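Local coordinates for nitrilotriacetate monooxygenase (Burkholderia pseudomallei, PDB 3SDO), which probably works as an FMN-dependent monooxygenase of the NtaA/SnaA/DszA family, oxidising its substrate with molecular oxygen, at residues 150-158 with 222-232; 208-217 with 430-441. All coordinates share one frame; numbering follows the deposited sequence.

How the contacts relate
Contact 1 (150-158 with 222-232) and contact 2 (208-217 with 430-441) both involve strand 215-218 of the parallel sheet: contact 2 contains its first residues, and the helices of contact 1 pack on it. Contact 1 lies between two nearly parallel helices; it is only partly buried and pairs a tyrosine ring, which with the N-cap serine makes up two predicted FMN-site residues, with a small apolar patch of alanines and leucines. Contact 2 lies at the strand's N-terminal end, is more deeply buried and larger, and joins the chain's C-terminal region to the barrel through arginine and glutamine hydrogen bonds beside an apolar patch. The two meet where L158 and S232 pack on I216, and their segments alternate along the chain.

Contact 1 of 2, residues 150-158 with 222-232; sequences RYAIAAEHL and SDDGIDLAGRS
With chi1 at -65°, Y151 sets its CG anti to the carbonyl carbon and lays its ring against the first turn of helix 223-232, where the helix backbone puts D224 CB over one face. This is a CH-pi contact, CB lying 3.6 Å from the ring centroid, and R150 CG covers the opposite face, holding the ring between them. Beyond the ring, Y151 OH comes within 2.8 Å of S222 OG and 2.6 Å of a water that accepts from S222 N. S222 is the N-cap of helix 223-232: its OG takes the N-H of G225 at 2.9 Å. Both Y151 and S222 are predicted FMN ligands, so this corner probably borders the cofactor site. One turn on, the contact becomes mostly apolar. L228 spreads its two methyls, CD1 to A155 CB at 4.0 Å and CD2 to A154 CB at 4.1 Å, while R231, bent at chi3, brings NH2 to A155 CB. L158 CD2 then reaches S232, whose OG bonds to L228 O and to Q218. The helices run almost parallel (12°), as neighbours in the barrel's outer layer; L158 and L228 rest on strand 215-218, and helix 243-259 packs against I226 on the far flank.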
loop_
_atom_site.group_PDB
_atom_site.type_symbol
_atom_site.label_atom_id
_atom_site.label_comp_id
_atom_site.label_asym_id
_atom_site.label_seq_id
_atom_site.Cartn_x
_atom_site.Cartn_y
_atom_site.Cartn_z
ATOM N N ARG A 150 7.309 -23.341 -2.898
ATOM C CA ARG A 150 6.928 -22.064 -2.282
ATOM C C ARG A 150 8.034 -21.481 -1.390
ATOM O O ARG A 150 8.178 -20.262 -1.330
ATOM C CB ARG A 150 5.582 -22.145 -1.542
ATOM C CG ARG A 150 5.568 -22.907 -0.219
ATOM C CD ARG A 150 4.119 -23.088 0.325
ATOM N NE ARG A 150 4.077 -23.803 1.611
ATOM C CZ ARG A 150 4.151 -25.131 1.766
ATOM N NH1 ARG A 150 4.274 -25.948 0.721
ATOM N NH2 ARG A 150 4.112 -25.657 2.990
ATOM N N TYR A 151 8.840 -22.331 -0.751
ATOM C CA TYR A 151 9.955 -21.843 0.068
ATOM C C TYR A 151 11.162 -21.394 -0.751
ATOM O O TYR A 151 11.774 -20.373 -0.448
ATOM C CB TYR A 151 10.356 -22.869 1.129
ATOM C CG TYR A 151 9.243 -23.092 2.126
ATOM C CD1 TYR A 151 8.973 -22.161 3.121
ATOM C CD2 TYR A 151 8.432 -24.219 2.044
ATOM C CE1 TYR A 151 7.931 -22.369 4.041
ATOM C CE2 TYR A 151 7.396 -24.434 2.944
ATOM C CZ TYR A 151 7.154 -23.506 3.934
ATOM O OH TYR A 151 6.124 -23.744 4.813
ATOM N N ALA A 152 11.500 -22.155 -1.783
ATOM C CA ALA A 152 12.586 -21.781 -2.695
ATOM C C ALA A 152 12.262 -20.428 -3.356
ATOM O O ALA A 152 13.124 -19.543 -3.423
ATOM C CB ALA A 152 12.818 -22.870 -3.754
ATOM N N ILE A 153 11.022 -20.272 -3.812
ATOM C CA ILE A 153 10.561 -19.017 -4.416
ATOM C C ILE A 153 10.712 -17.854 -3.439
ATOM O O ILE A 153 11.238 -16.806 -3.797
ATOM C CB ILE A 153 9.069 -19.130 -4.895
ATOM C CG1 ILE A 153 8.968 -20.027 -6.134
ATOM C CG2 ILE A 153 8.438 -17.765 -5.202
ATOM C CD1 ILE A 153 7.506 -20.348 -6.527
ATOM N N ALA A 154 10.244 -18.058 -2.211
ATOM C CA ALA A 154 10.278 -17.041 -1.171
ATOM C C ALA A 154 11.714 -16.654 -0.782
ATOM O O ALA A 154 12.014 -15.485 -0.553
ATOM C CB ALA A 154 9.508 -17.535 0.062
ATOM N N ALA A 155 12.600 -17.631 -0.716
ATOM C CA ALA A 155 13.992 -17.355 -0.360
ATOM C C ALA A 155 14.660 -16.504 -1.431
ATOM O O ALA A 155 15.338 -15.534 -1.102
ATOM C CB ALA A 155 14.784 -18.668 -0.127
ATOM N N GLU A 156 14.502 -16.887 -2.705
ATOM C CA GLU A 156 15.104 -16.130 -3.805
ATOM C C GLU A 156 14.501 -14.717 -3.920
ATOM O O GLU A 156 15.217 -13.746 -4.137
ATOM C CB GLU A 156 14.952 -16.861 -5.147
ATOM C CG GLU A 156 15.793 -16.226 -6.249
ATOM C CD GLU A 156 15.632 -16.879 -7.606
ATOM O OE1 GLU A 156 15.249 -18.073 -7.661
ATOM O OE2 GLU A 156 15.878 -16.180 -8.613
ATOM N N HIS A 157 13.189 -14.635 -3.795
ATOM C CA HIS A 157 12.449 -13.366 -3.837
ATOM C C HIS A 157 12.986 -12.391 -2.775
ATOM O O HIS A 157 13.251 -11.213 -3.058
ATOM C CB HIS A 157 10.959 -13.680 -3.609
ATOM C CG HIS A 157 10.036 -12.511 -3.745
ATOM N ND1 HIS A 157 9.936 -11.532 -2.781
ATOM C CD2 HIS A 157 9.116 -12.203 -4.695
ATOM C CE1 HIS A 157 9.003 -10.662 -3.139
ATOM N NE2 HIS A 157 8.502 -11.038 -4.305
ATOM N N LEU A 158 13.127 -12.890 -1.550
ATOM C CA LEU A 158 13.659 -12.093 -0.459
ATOM C C LEU A 158 15.088 -11.637 -0.739
ATOM O O LEU A 158 15.436 -10.480 -0.482
ATOM C CB LEU A 158 13.610 -12.898 0.839
ATOM C CG LEU A 158 14.047 -12.200 2.110
ATOM C CD1 LEU A 158 13.382 -10.836 2.236
ATOM C CD2 LEU A 158 13.701 -13.055 3.326
ATOM N N SER A 222 6.150 -24.960 9.547
ATOM C CA SER A 222 6.705 -26.206 9.023
ATOM C C SER A 222 8.213 -26.252 9.216
ATOM O O SER A 222 8.845 -25.252 9.598
ATOM C CB SER A 222 6.398 -26.322 7.523
ATOM O OG SER A 222 7.180 -25.412 6.754
ATOM N N ASP A 223 8.784 -27.415 8.921
ATOM C CA ASP A 223 10.217 -27.602 9.007
ATOM C C ASP A 223 10.901 -26.583 8.094
ATOM O O ASP A 223 11.804 -25.875 8.542
ATOM C CB ASP A 223 10.617 -29.039 8.628
ATOM C CG ASP A 223 10.229 -30.064 9.697
ATOM O OD1 ASP A 223 9.632 -29.688 10.738
ATOM O OD2 ASP A 223 10.523 -31.259 9.490
ATOM N N ASP A 224 10.465 -26.492 6.835
ATOM C CA ASP A 224 11.059 -25.537 5.893
ATOM C C ASP A 224 10.811 -24.085 6.345
ATOM O O ASP A 224 11.676 -23.221 6.186
ATOM C CB ASP A 224 10.486 -25.706 4.486
ATOM C CG ASP A 224 10.946 -26.988 3.802
ATOM O OD1 ASP A 224 11.865 -27.662 4.292
ATOM O OD2 ASP A 224 10.357 -27.325 2.759
ATOM N N GLY A 225 9.610 -23.824 6.862
ATOM C CA GLY A 225 9.263 -22.493 7.374
ATOM C C GLY A 225 10.220 -22.021 8.462
ATOM O O GLY A 225 10.713 -20.895 8.429
ATOM N N ILE A 226 10.498 -22.890 9.420
ATOM C CA ILE A 226 11.396 -22.561 10.532
ATOM C C ILE A 226 12.809 -22.304 10.024
ATOM O O ILE A 226 13.485 -21.372 10.450
ATOM C CB ILE A 226 11.369 -23.667 11.602
ATOM C CG1 ILE A 226 10.033 -23.614 12.331
ATOM C CG2 ILE A 226 12.512 -23.506 12.624
ATOM C CD1 ILE A 226 9.752 -24.817 13.230
ATOM N N ASP A 227 13.247 -23.128 9.084
ATOM C CA ASP A 227 14.559 -22.965 8.514
ATOM C C ASP A 227 14.701 -21.645 7.737
ATOM O O ASP A 227 15.718 -20.950 7.837
ATOM C CB ASP A 227 14.872 -24.137 7.594
ATOM C CG ASP A 227 16.345 -24.265 7.325
ATOM O OD1 ASP A 227 17.121 -24.349 8.311
ATOM O OD2 ASP A 227 16.720 -24.262 6.137
ATOM N N LEU A 228 13.697 -21.303 6.943
ATOM C CA LEU A 228 13.730 -20.018 6.262
ATOM C C LEU A 228 13.798 -18.899 7.295
ATOM O O LEU A 228 14.565 -17.966 7.120
ATOM C CB LEU A 228 12.516 -19.837 5.344
ATOM C CG LEU A 228 12.472 -18.545 4.531
ATOM C CD1 LEU A 228 13.694 -18.366 3.681
ATOM C CD2 LEU A 228 11.182 -18.515 3.682
ATOM N N ALA A 229 13.021 -19.000 8.371
ATOM C CA ALA A 229 13.020 -17.945 9.412
ATOM C C ALA A 229 14.406 -17.773 10.030
ATOM O O ALA A 229 14.892 -16.652 10.196
ATOM C CB ALA A 229 11.976 -18.243 10.500
ATOM N N GLY A 230 15.034 -18.895 10.377
ATOM C CA GLY A 230 16.399 -18.900 10.927
ATOM C C GLY A 230 17.440 -18.290 10.000
ATOM O O GLY A 230 18.345 -17.582 10.460
ATOM N N ARG A 231 17.297 -18.531 8.696
ATOM C CA ARG A 231 18.233 -18.004 7.708
ATOM C C ARG A 231 17.988 -16.549 7.341
ATOM O O ARG A 231 18.909 -15.889 6.851
ATOM C CB ARG A 231 18.162 -18.811 6.421
ATOM C CG ARG A 231 18.815 -20.186 6.541
ATOM C CD ARG A 231 18.281 -21.146 5.502
ATOM N NE ARG A 231 18.210 -20.534 4.179
ATOM C CZ ARG A 231 17.230 -20.744 3.290
ATOM N NH1 ARG A 231 16.196 -21.551 3.556
ATOM N NH2 ARG A 231 17.281 -20.136 2.112
ATOM N N SER A 232 16.759 -16.051 7.536
ATOM C CA SER A 232 16.399 -14.739 6.937
ATOM C C SER A 232 15.450 -13.819 7.723
ATOM O O SER A 232 15.291 -12.667 7.343
ATOM C CB SER A 232 15.841 -14.940 5.513
ATOM O OG SER A 232 14.541 -15.555 5.542
HETATM O O HOH W 1 5.361 -23.034 7.222
#

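Contact 2 of 2, residues 208-217 with 430-441; sequences RSPQGQPVIF and TLRDHLGLPYKE
At the N-terminal end of strand 215-218, the type I turn S209-G212 and the strand's first residues are covered by helix 431-435 and the extended tail behind it. Q211 reaches the helix from the turn: its chi1 of 64° sends the extended chain toward the first turn, where OE1 accepts from R432 N at 3.0 Å, nearly along the C=O axis. Its NE2 is bonded to D117 and A124. T430 and D433 close the same helix end as a capping box, D433 N giving to T430 OG1 at 2.9 Å. R432 comes back the other way, its NE and NH2 gripping Q213 O side-on at 3.2 and 3.1 Å, with V215 CG2 over one guanidinium face and K440 CB over the other. In this TIM-barrel fold the strands' N-terminal ends lie opposite the end that usually carries the active site. Here V215 points toward the helix, CG2 packing on L431 CG and CG1 on L437 CD1, and the far end of the F217 ring approaches it, its edge meeting L431 CD2. L431 and F217 also touch V96 of strand 94-100. Further out, R208 grips K440 O end-on, NH2 at 2.9 Å and NH1 at 3.3 Å; the same nitrogens form salt bridges, NH1 with D170 and NH2 with D166. The Y439 ring turns its edge to P210 O, CE2 lying 3.3 Å away, and its OH bonds to D170.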
loop_
_atom_site.group_PDB
_atom_site.type_symbol
_atom_site.label_atom_id
_atom_site.label_comp_id
_atom_site.label_asym_id
_atom_site.label_seq_id
_atom_site.Cartn_x
_atom_site.Cartn_y
_atom_site.Cartn_z
ATOM N N ARG A 208 18.177 4.079 0.838
ATOM C CA ARG A 208 17.995 3.329 2.084
ATOM C C ARG A 208 17.456 4.266 3.174
ATOM O O ARG A 208 17.655 5.454 3.093
ATOM C CB ARG A 208 19.327 2.695 2.500
ATOM C CG ARG A 208 19.919 1.808 1.411
ATOM C CD ARG A 208 21.295 1.220 1.749
ATOM N NE ARG A 208 21.195 -0.056 2.436
ATOM C CZ ARG A 208 21.482 -0.287 3.718
ATOM N NH1 ARG A 208 21.872 0.689 4.514
ATOM N NH2 ARG A 208 21.326 -1.512 4.206
ATOM N N SER A 209 16.769 3.712 4.173
ATOM C CA SER A 209 16.119 4.470 5.249
ATOM C C SER A 209 17.031 4.709 6.446
ATOM O O SER A 209 18.171 4.242 6.473
ATOM C CB SER A 209 14.876 3.709 5.737
ATOM O OG SER A 209 15.235 2.581 6.541
ATOM N N PRO A 210 16.527 5.420 7.462
ATOM C CA PRO A 210 17.340 5.551 8.652
ATOM C C PRO A 210 17.528 4.253 9.453
ATOM O O PRO A 210 18.332 4.246 10.373
ATOM C CB PRO A 210 16.579 6.597 9.472
ATOM C CG PRO A 210 15.874 7.430 8.425
ATOM C CD PRO A 210 15.417 6.403 7.453
ATOM N N GLN A 211 16.839 3.157 9.108
ATOM C CA GLN A 211 17.155 1.857 9.746
ATOM C C GLN A 211 17.865 0.891 8.788
ATOM O O GLN A 211 18.096 -0.280 9.118
ATOM C CB GLN A 211 15.914 1.220 10.345
ATOM C CG GLN A 211 14.833 0.845 9.343
ATOM C CD GLN A 211 13.697 0.078 9.969
ATOM O OE1 GLN A 211 13.778 -0.352 11.135
ATOM N NE2 GLN A 211 12.633 -0.120 9.201
ATOM N N GLY A 212 18.228 1.393 7.614
ATOM C CA GLY A 212 19.014 0.634 6.621
ATOM C C GLY A 212 18.121 -0.063 5.618
ATOM O O GLY A 212 18.118 0.268 4.422
ATOM N N GLN A 213 17.372 -1.035 6.124
ATOM C CA GLN A 213 16.363 -1.746 5.378
ATOM C C GLN A 213 15.183 -2.047 6.296
ATOM O O GLN A 213 15.337 -2.113 7.533
ATOM C CB GLN A 213 16.883 -3.105 4.914
ATOM C CG GLN A 213 18.134 -3.092 4.070
ATOM C CD GLN A 213 18.481 -4.494 3.570
ATOM O OE1 GLN A 213 17.936 -5.502 4.052
ATOM N NE2 GLN A 213 19.371 -4.561 2.595
ATOM N N PRO A 214 14.011 -2.301 5.698
ATOM C CA PRO A 214 12.882 -2.697 6.505
ATOM C C PRO A 214 13.133 -4.021 7.234
ATOM O O PRO A 214 13.913 -4.854 6.759
ATOM C CB PRO A 214 11.751 -2.846 5.484
ATOM C CG PRO A 214 12.152 -2.062 4.316
ATOM C CD PRO A 214 13.636 -2.055 4.287
ATOM N N VAL A 215 12.502 -4.174 8.391
ATOM C CA VAL A 215 12.630 -5.379 9.220
ATOM C C VAL A 215 11.821 -6.558 8.616
ATOM O O VAL A 215 10.657 -6.389 8.158
ATOM C CB VAL A 215 12.175 -5.087 10.655
ATOM C CG1 VAL A 215 12.364 -6.311 11.571
ATOM C CG2 VAL A 215 12.958 -3.877 11.210
ATOM N N ILE A 216 12.438 -7.736 8.579
ATOM C CA ILE A 216 11.773 -8.907 8.018
ATOM C C ILE A 216 11.104 -9.717 9.124
ATOM O O ILE A 216 11.767 -10.177 10.077
ATOM C CB ILE A 216 12.753 -9.821 7.243
ATOM C CG1 ILE A 216 13.470 -9.047 6.144
ATOM C CG2 ILE A 216 12.023 -11.048 6.641
ATOM C CD1 ILE A 216 12.573 -8.261 5.196
ATOM N N PHE A 217 9.790 -9.874 8.974
ATOM C CA PHE A 217 8.961 -10.728 9.804
ATOM C C PHE A 217 8.603 -11.975 9.006
ATOM O O PHE A 217 8.425 -11.918 7.780
ATOM C CB PHE A 217 7.672 -9.994 10.200
ATOM C CG PHE A 217 7.869 -8.963 11.272
ATOM C CD1 PHE A 217 8.539 -7.798 11.012
ATOM C CD2 PHE A 217 7.351 -9.164 12.535
ATOM C CE1 PHE A 217 8.709 -6.861 11.990
ATOM C CE2 PHE A 217 7.545 -8.250 13.540
ATOM C CZ PHE A 217 8.230 -7.107 13.273
ATOM N N THR A 430 13.759 4.368 15.138
ATOM C CA THR A 430 13.412 3.375 14.110
ATOM C C THR A 430 12.759 2.127 14.703
ATOM O O THR A 430 12.829 1.895 15.907
ATOM C CB THR A 430 14.684 2.937 13.353
ATOM O OG1 THR A 430 15.550 2.247 14.250
ATOM C CG2 THR A 430 15.463 4.156 12.725
ATOM N N LEU A 431 12.172 1.303 13.839
ATOM C CA LEU A 431 11.688 -0.000 14.250
ATOM C C LEU A 431 12.822 -0.893 14.795
ATOM O O LEU A 431 12.682 -1.471 15.863
ATOM C CB LEU A 431 10.941 -0.715 13.121
ATOM C CG LEU A 431 10.295 -2.056 13.535
ATOM C CD1 LEU A 431 9.533 -1.915 14.874
ATOM C CD2 LEU A 431 9.352 -2.577 12.387
ATOM N N ARG A 432 13.946 -0.971 14.090
ATOM C CA ARG A 432 15.144 -1.655 14.633
ATOM C C ARG A 432 15.494 -1.158 16.059
ATOM O O ARG A 432 15.672 -1.967 16.977
ATOM C CB ARG A 432 16.331 -1.533 13.678
ATOM C CG ARG A 432 16.125 -2.365 12.397
ATOM C CD ARG A 432 17.351 -2.380 11.469
ATOM N NE ARG A 432 16.938 -2.968 10.209
ATOM C CZ ARG A 432 16.880 -4.270 9.969
ATOM N NH1 ARG A 432 17.294 -5.138 10.868
ATOM N NH2 ARG A 432 16.401 -4.704 8.813
ATOM N N ASP A 433 15.560 0.157 16.247
ATOM C CA ASP A 433 15.822 0.737 17.575
ATOM C C ASP A 433 14.861 0.225 18.660
ATOM O O ASP A 433 15.291 -0.132 19.778
ATOM C CB ASP A 433 15.674 2.255 17.561
ATOM C CG ASP A 433 16.760 2.979 16.794
ATOM O OD1 ASP A 433 17.873 2.431 16.555
ATOM O OD2 ASP A 433 16.479 4.157 16.447
ATOM N N HIS A 434 13.565 0.218 18.353
ATOM C CA HIS A 434 12.553 -0.241 19.309
ATOM C C HIS A 434 12.805 -1.687 19.695
ATOM O O HIS A 434 12.639 -2.062 20.856
ATOM C CB HIS A 434 11.125 -0.201 18.738
ATOM C CG HIS A 434 10.656 1.153 18.339
ATOM N ND1 HIS A 434 11.207 2.318 18.838
ATOM C CD2 HIS A 434 9.669 1.532 17.484
ATOM C CE1 HIS A 434 10.602 3.354 18.280
ATOM N NE2 HIS A 434 9.652 2.903 17.474
ATOM N N LEU A 435 13.127 -2.508 18.697
ATOM C CA LEU A 435 13.283 -3.945 18.902
ATOM C C LEU A 435 14.678 -4.317 19.386
ATOM O O LEU A 435 14.931 -5.484 19.660
ATOM C CB LEU A 435 12.942 -4.732 17.619
ATOM C CG LEU A 435 11.517 -4.550 17.061
ATOM C CD1 LEU A 435 11.300 -5.389 15.791
ATOM C CD2 LEU A 435 10.446 -4.859 18.143
ATOM N N GLY A 436 15.572 -3.342 19.486
ATOM C CA GLY A 436 16.919 -3.579 19.945
ATOM C C GLY A 436 17.745 -4.288 18.892
ATOM O O GLY A 436 18.707 -4.984 19.224
ATOM N N LEU A 437 17.348 -4.140 17.624
ATOM C CA LEU A 437 18.126 -4.687 16.510
ATOM C C LEU A 437 19.151 -3.646 16.031
ATOM O O LEU A 437 18.868 -2.453 16.034
ATOM C CB LEU A 437 17.212 -5.067 15.350
ATOM C CG LEU A 437 16.191 -6.170 15.613
ATOM C CD1 LEU A 437 15.163 -6.210 14.490
ATOM C CD2 LEU A 437 16.865 -7.534 15.778
ATOM N N PRO A 438 20.334 -4.098 15.597
ATOM C CA PRO A 438 21.325 -3.171 15.061
ATOM C C PRO A 438 20.930 -2.624 13.689
ATOM O O PRO A 438 20.298 -3.321 12.892
ATOM C CB PRO A 438 22.594 -4.018 14.941
ATOM C CG PRO A 438 22.186 -5.413 15.074
ATOM C CD PRO A 438 20.841 -5.479 15.695
ATOM N N TYR A 439 21.297 -1.371 13.448
ATOM C CA TYR A 439 21.178 -0.736 12.140
ATOM C C TYR A 439 21.655 -1.703 11.056
ATOM O O TYR A 439 22.680 -2.353 11.202
ATOM C CB TYR A 439 21.979 0.585 12.124
ATOM C CG TYR A 439 21.984 1.246 10.774
ATOM C CD1 TYR A 439 23.012 0.994 9.853
ATOM C CD2 TYR A 439 20.933 2.068 10.375
ATOM C CE1 TYR A 439 22.997 1.573 8.596
ATOM C CE2 TYR A 439 20.919 2.656 9.138
ATOM C CZ TYR A 439 21.940 2.404 8.251
ATOM O OH TYR A 439 21.897 2.982 7.021
ATOM N N LYS A 440 20.894 -1.820 9.977
ATOM C CA LYS A 440 21.231 -2.751 8.906
ATOM C C LYS A 440 22.216 -2.117 7.921
ATOM O O LYS A 440 21.810 -1.360 7.043
ATOM C CB LYS A 440 19.958 -3.186 8.187
ATOM C CG LYS A 440 20.176 -4.205 7.078
ATOM C CD LYS A 440 20.067 -5.621 7.574
ATOM C CE LYS A 440 20.344 -6.633 6.455
ATOM N NZ LYS A 440 19.456 -7.819 6.607
ATOM N N GLU A 441 23.509 -2.425 8.065
ATOM C CA GLU A 441 24.520 -1.928 7.126
ATOM C C GLU A 441 24.345 -2.562 5.747
ATOM O O GLU A 441 23.964 -3.739 5.638
ATOM C CB GLU A 441 25.962 -2.219 7.590
ATOM C CG GLU A 441 26.413 -1.466 8.833
ATOM C CD GLU A 441 26.611 0.027 8.623
ATOM O OE1 GLU A 441 26.851 0.465 7.478
ATOM O OE2 GLU A 441 26.549 0.776 9.626
HETATM O O HOH W 2 20.299 5.268 4.962
#